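Local coordinates for NAD(P)H-FMN oxidoreductase (Bacillus subtilis, PDB 5LVA) that binds flavin mononucleotide in a flavodoxin-like fold and acts as a flavin reductase, probably drawing its electrons from NAD(P)H, at the flavin mononucleotide site. Sequence-based numbering; all coordinates share one arbitrary frame.

The flavin mononucleotide site. Residues 9, 15-18, 65-69, 106-109, 114, 151. With FMN (flavin mononucleotide), chain B.
FMN lies across the loops of the flavodoxin-like fold, its phosphate at the N-terminal end of helix 17-23 and its isoalloxazine ring over loop 66-69. His9, with CG anti to the backbone N (chi1 -169°), turns the NE2 edge of its imidazole to phosphate oxygen O1P, which lies in the ring plane; Ser15 CB and Tyr67 OH flank opposite faces towards the rim. An alanine in place of His9 would remove that N-H and would probably leave O1P less firmly held. O3P accepts from Ser15 OG, from Asn18 N at 2.9 Å and from the Asn18 amide ND2, with O3P lying close to the amide plane. Val16 N and Val17 N both donate to O2P, the latter at 2.7 Å. The helix start probably helps offset the phosphate charge. Along the ribityl chain, Ser106 OG meets O4' at 2.8 Å, and O2' donates to a lone pair of Leu66 O at 2.8 Å. Tyr67 stacks obliquely on the dimethylbenzene ring of FMN, planes 28° apart, its CD1 3.4 Å from flavin C8, with CE1 beside it. Trp68 stands edge-to-face to that ring, and its backbone N donates to flavin N5 at 2.9 Å. Tyr69 is nearly perpendicular to the pyrimidine, with O4 above the centre of its phenol face. Gly108 N binds N1 and Ala109 N binds O2 (3.0 Å, 169° at H), which the Tyr114 hydroxyl also approaches. The site thus anchors the FMN of this flavin reductase, through which electrons probably pass.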
loop_
_atom_site.group_PDB
_atom_site.type_symbol
_atom_site.label_atom_id
_atom_site.label_comp_id
_atom_site.label_asym_id
_atom_site.label_seq_id
_atom_site.Cartn_x
_atom_site.Cartn_y
_atom_site.Cartn_z
ATOM N N HIS A 9 6.498 5.500 -3.926
ATOM C CA HIS A 9 6.370 6.809 -4.503
ATOM C C HIS A 9 7.699 7.170 -5.153
ATOM O O HIS A 9 8.742 7.053 -4.535
ATOM C CB HIS A 9 5.983 7.822 -3.441
ATOM C CG HIS A 9 5.574 9.143 -3.997
ATOM N ND1 HIS A 9 6.388 9.886 -4.825
ATOM C CD2 HIS A 9 4.439 9.857 -3.848
ATOM C CE1 HIS A 9 5.770 11.000 -5.161
ATOM N NE2 HIS A 9 4.583 11.008 -4.583
ATOM N N SER A 15 6.918 14.443 -2.751
ATOM C CA SER A 15 5.581 14.022 -2.340
ATOM C C SER A 15 4.994 14.985 -1.335
ATOM O O SER A 15 5.706 15.477 -0.472
ATOM C CB SER A 15 5.622 12.610 -1.731
ATOM O OG SER A 15 4.409 12.273 -1.072
ATOM N N VAL A 16 3.700 15.247 -1.431
ATOM C CA VAL A 16 3.035 16.020 -0.403
ATOM C C VAL A 16 2.244 15.121 0.537
ATOM O O VAL A 16 2.486 15.126 1.739
ATOM C CB VAL A 16 2.107 17.094 -1.011
ATOM C CG1 VAL A 16 1.180 17.652 0.029
ATOM C CG2 VAL A 16 2.932 18.205 -1.605
ATOM N N VAL A 17 1.314 14.343 -0.017
ATOM C CA VAL A 17 0.371 13.561 0.780
ATOM C C VAL A 17 0.994 12.333 1.427
ATOM O O VAL A 17 0.901 12.134 2.635
ATOM C CB VAL A 17 -0.820 13.090 -0.064
ATOM C CG1 VAL A 17 -1.783 12.257 0.791
ATOM C CG2 VAL A 17 -1.525 14.272 -0.684
ATOM N N ASN A 18 1.622 11.499 0.614
ATOM C CA ASN A 18 2.216 10.274 1.112
ATOM C C ASN A 18 3.337 10.535 2.084
ATOM O O ASN A 18 3.521 9.789 3.043
ATOM C CB ASN A 18 2.702 9.430 -0.047
ATOM C CG ASN A 18 1.585 8.631 -0.666
ATOM O OD1 ASN A 18 1.222 7.573 -0.165
ATOM N ND2 ASN A 18 1.012 9.144 -1.739
ATOM N N PRO A 65 0.581 6.391 -4.356
ATOM C CA PRO A 65 -0.435 7.244 -4.961
ATOM C C PRO A 65 -1.138 6.499 -6.080
ATOM O O PRO A 65 -0.518 5.664 -6.733
ATOM C CB PRO A 65 0.371 8.418 -5.507
ATOM C CG PRO A 65 1.681 7.827 -5.831
ATOM C CD PRO A 65 1.939 6.818 -4.738
ATOM N N LEU A 66 -2.414 6.797 -6.291
ATOM C CA LEU A 66 -3.150 6.248 -7.406
ATOM C C LEU A 66 -2.684 6.879 -8.698
ATOM O O LEU A 66 -2.917 8.060 -8.939
ATOM C CB LEU A 66 -4.650 6.478 -7.235
ATOM C CG LEU A 66 -5.582 5.622 -8.082
ATOM C CD1 LEU A 66 -5.489 4.190 -7.611
ATOM C CD2 LEU A 66 -6.990 6.135 -7.982
ATOM N N TYR A 67 -2.030 6.070 -9.519
ATOM C CA TYR A 67 -1.579 6.471 -10.834
ATOM C C TYR A 67 -2.324 5.667 -11.871
ATOM O O TYR A 67 -2.207 4.450 -11.883
ATOM C CB TYR A 67 -0.080 6.230 -11.006
ATOM C CG TYR A 67 0.838 7.185 -10.296
ATOM C CD1 TYR A 67 0.358 8.324 -9.655
ATOM C CD2 TYR A 67 2.195 6.959 -10.286
ATOM C CE1 TYR A 67 1.213 9.194 -9.022
ATOM C CE2 TYR A 67 3.049 7.818 -9.659
ATOM C CZ TYR A 67 2.570 8.936 -9.027
ATOM O OH TYR A 67 3.483 9.778 -8.403
ATOM N N TRP A 68 -3.054 6.347 -12.750
ATOM C CA TRP A 68 -3.930 5.707 -13.747
ATOM C C TRP A 68 -4.682 4.507 -13.163
ATOM O O TRP A 68 -4.689 3.409 -13.717
ATOM C CB TRP A 68 -3.131 5.331 -14.998
ATOM C CG TRP A 68 -2.695 6.571 -15.712
ATOM C CD1 TRP A 68 -1.435 7.088 -15.767
ATOM C CD2 TRP A 68 -3.538 7.502 -16.403
ATOM N NE1 TRP A 68 -1.435 8.267 -16.473
ATOM C CE2 TRP A 68 -2.713 8.549 -16.867
ATOM C CE3 TRP A 68 -4.908 7.550 -16.679
ATOM C CZ2 TRP A 68 -3.211 9.621 -17.601
ATOM C CZ3 TRP A 68 -5.403 8.613 -17.399
ATOM C CH2 TRP A 68 -4.563 9.635 -17.857
ATOM N N TYR A 69 -5.295 4.765 -12.010
ATOM C CA TYR A 69 -6.177 3.841 -11.315
ATOM C C TYR A 69 -5.436 2.590 -10.884
ATOM O O TYR A 69 -6.031 1.599 -10.488
ATOM C CB TYR A 69 -7.388 3.529 -12.195
ATOM C CG TYR A 69 -8.002 4.798 -12.735
ATOM C CD1 TYR A 69 -8.828 5.582 -11.945
ATOM C CD2 TYR A 69 -7.703 5.246 -14.023
ATOM C CE1 TYR A 69 -9.352 6.766 -12.432
ATOM C CE2 TYR A 69 -8.227 6.415 -14.514
ATOM C CZ TYR A 69 -9.047 7.172 -13.717
ATOM O OH TYR A 69 -9.569 8.334 -14.209
ATOM N N SER A 106 -3.708 7.153 -2.166
ATOM C CA SER A 106 -4.180 8.511 -2.251
ATOM C C SER A 106 -4.614 8.800 -3.685
ATOM O O SER A 106 -3.995 8.330 -4.631
ATOM C CB SER A 106 -3.088 9.475 -1.798
ATOM O OG SER A 106 -1.938 9.319 -2.599
ATOM N N ALA A 107 -5.683 9.566 -3.854
ATOM C CA ALA A 107 -6.165 9.841 -5.198
ATOM C C ALA A 107 -6.444 11.316 -5.383
ATOM O O ALA A 107 -6.939 11.970 -4.479
ATOM C CB ALA A 107 -7.410 9.024 -5.493
ATOM N N GLY A 108 -6.118 11.833 -6.561
ATOM C CA GLY A 108 -6.329 13.233 -6.864
ATOM C C GLY A 108 -7.785 13.647 -6.933
ATOM O O GLY A 108 -8.159 14.718 -6.462
ATOM N N ALA A 109 -8.609 12.785 -7.511
ATOM C CA ALA A 109 -10.007 13.093 -7.757
ATOM C C ALA A 109 -10.835 13.042 -6.472
ATOM O O ALA A 109 -10.421 12.452 -5.473
ATOM C CB ALA A 109 -10.553 12.144 -8.801
ATOM N N TYR A 114 -15.646 8.487 -7.707
ATOM C CA TYR A 114 -15.463 7.040 -7.691
ATOM C C TYR A 114 -16.729 6.287 -7.289
ATOM O O TYR A 114 -16.835 5.739 -6.206
ATOM C CB TYR A 114 -14.285 6.677 -6.781
ATOM C CG TYR A 114 -12.983 7.161 -7.367
ATOM C CD1 TYR A 114 -12.404 6.497 -8.422
ATOM C CD2 TYR A 114 -12.360 8.303 -6.898
ATOM C CE1 TYR A 114 -11.240 6.931 -8.987
ATOM C CE2 TYR A 114 -11.178 8.754 -7.460
ATOM C CZ TYR A 114 -10.626 8.062 -8.508
ATOM O OH TYR A 114 -9.465 8.488 -9.089
ATOM N N ALA A 151 -6.393 14.442 -3.031
ATOM C CA ALA A 151 -5.003 14.486 -2.625
ATOM C C ALA A 151 -4.223 15.589 -3.348
ATOM O O ALA A 151 -4.203 15.651 -4.574
ATOM C CB ALA A 151 -4.362 13.131 -2.860
HETATM N N1 FMN B . -5.578 10.659 -9.282
HETATM C C2 FMN B . -6.758 9.949 -9.391
HETATM O O2 FMN B . -7.707 10.209 -8.659
HETATM N N3 FMN B . -6.886 8.937 -10.309
HETATM C C4 FMN B . -5.849 8.623 -11.141
HETATM O O4 FMN B . -6.007 7.708 -11.941
HETATM C C4A FMN B . -4.652 9.339 -11.045
HETATM N N5 FMN B . -3.593 9.042 -11.865
HETATM C C5A FMN B . -2.412 9.739 -11.775
HETATM C C6 FMN B . -1.362 9.409 -12.618
HETATM C C7 FMN B . -0.157 10.074 -12.549
HETATM C C7M FMN B . 0.960 9.687 -13.479
HETATM C C8 FMN B . -0.010 11.101 -11.614
HETATM C C8M FMN B . 1.282 11.854 -11.498
HETATM C C9 FMN B . -1.066 11.431 -10.773
HETATM C C9A FMN B . -2.268 10.748 -10.839
HETATM N N10 FMN B . -3.333 11.068 -10.006
HETATM C C10 FMN B . -4.519 10.358 -10.110
HETATM C "C1'" FMN B . -3.187 12.134 -8.955
HETATM C "C2'" FMN B . -2.517 11.386 -7.776
HETATM O "O2'" FMN B . -3.319 10.299 -7.326
HETATM C "C3'" FMN B . -2.030 12.258 -6.605
HETATM O "O3'" FMN B . -1.015 13.066 -7.148
HETATM C "C4'" FMN B . -1.482 11.389 -5.457
HETATM O "O4'" FMN B . -2.481 10.499 -5.064
HETATM C "C5'" FMN B . -1.042 12.036 -4.150
HETATM O "O5'" FMN B . 0.208 12.647 -4.319
HETATM P P FMN B . 1.479 12.627 -3.330
HETATM O O1P FMN B . 2.602 12.412 -4.277
HETATM O O2P FMN B . 1.545 13.939 -2.626
HETATM O O3P FMN B . 1.553 11.540 -2.317
HETATM O O HOH W 1 -1.838 15.464 -6.195
#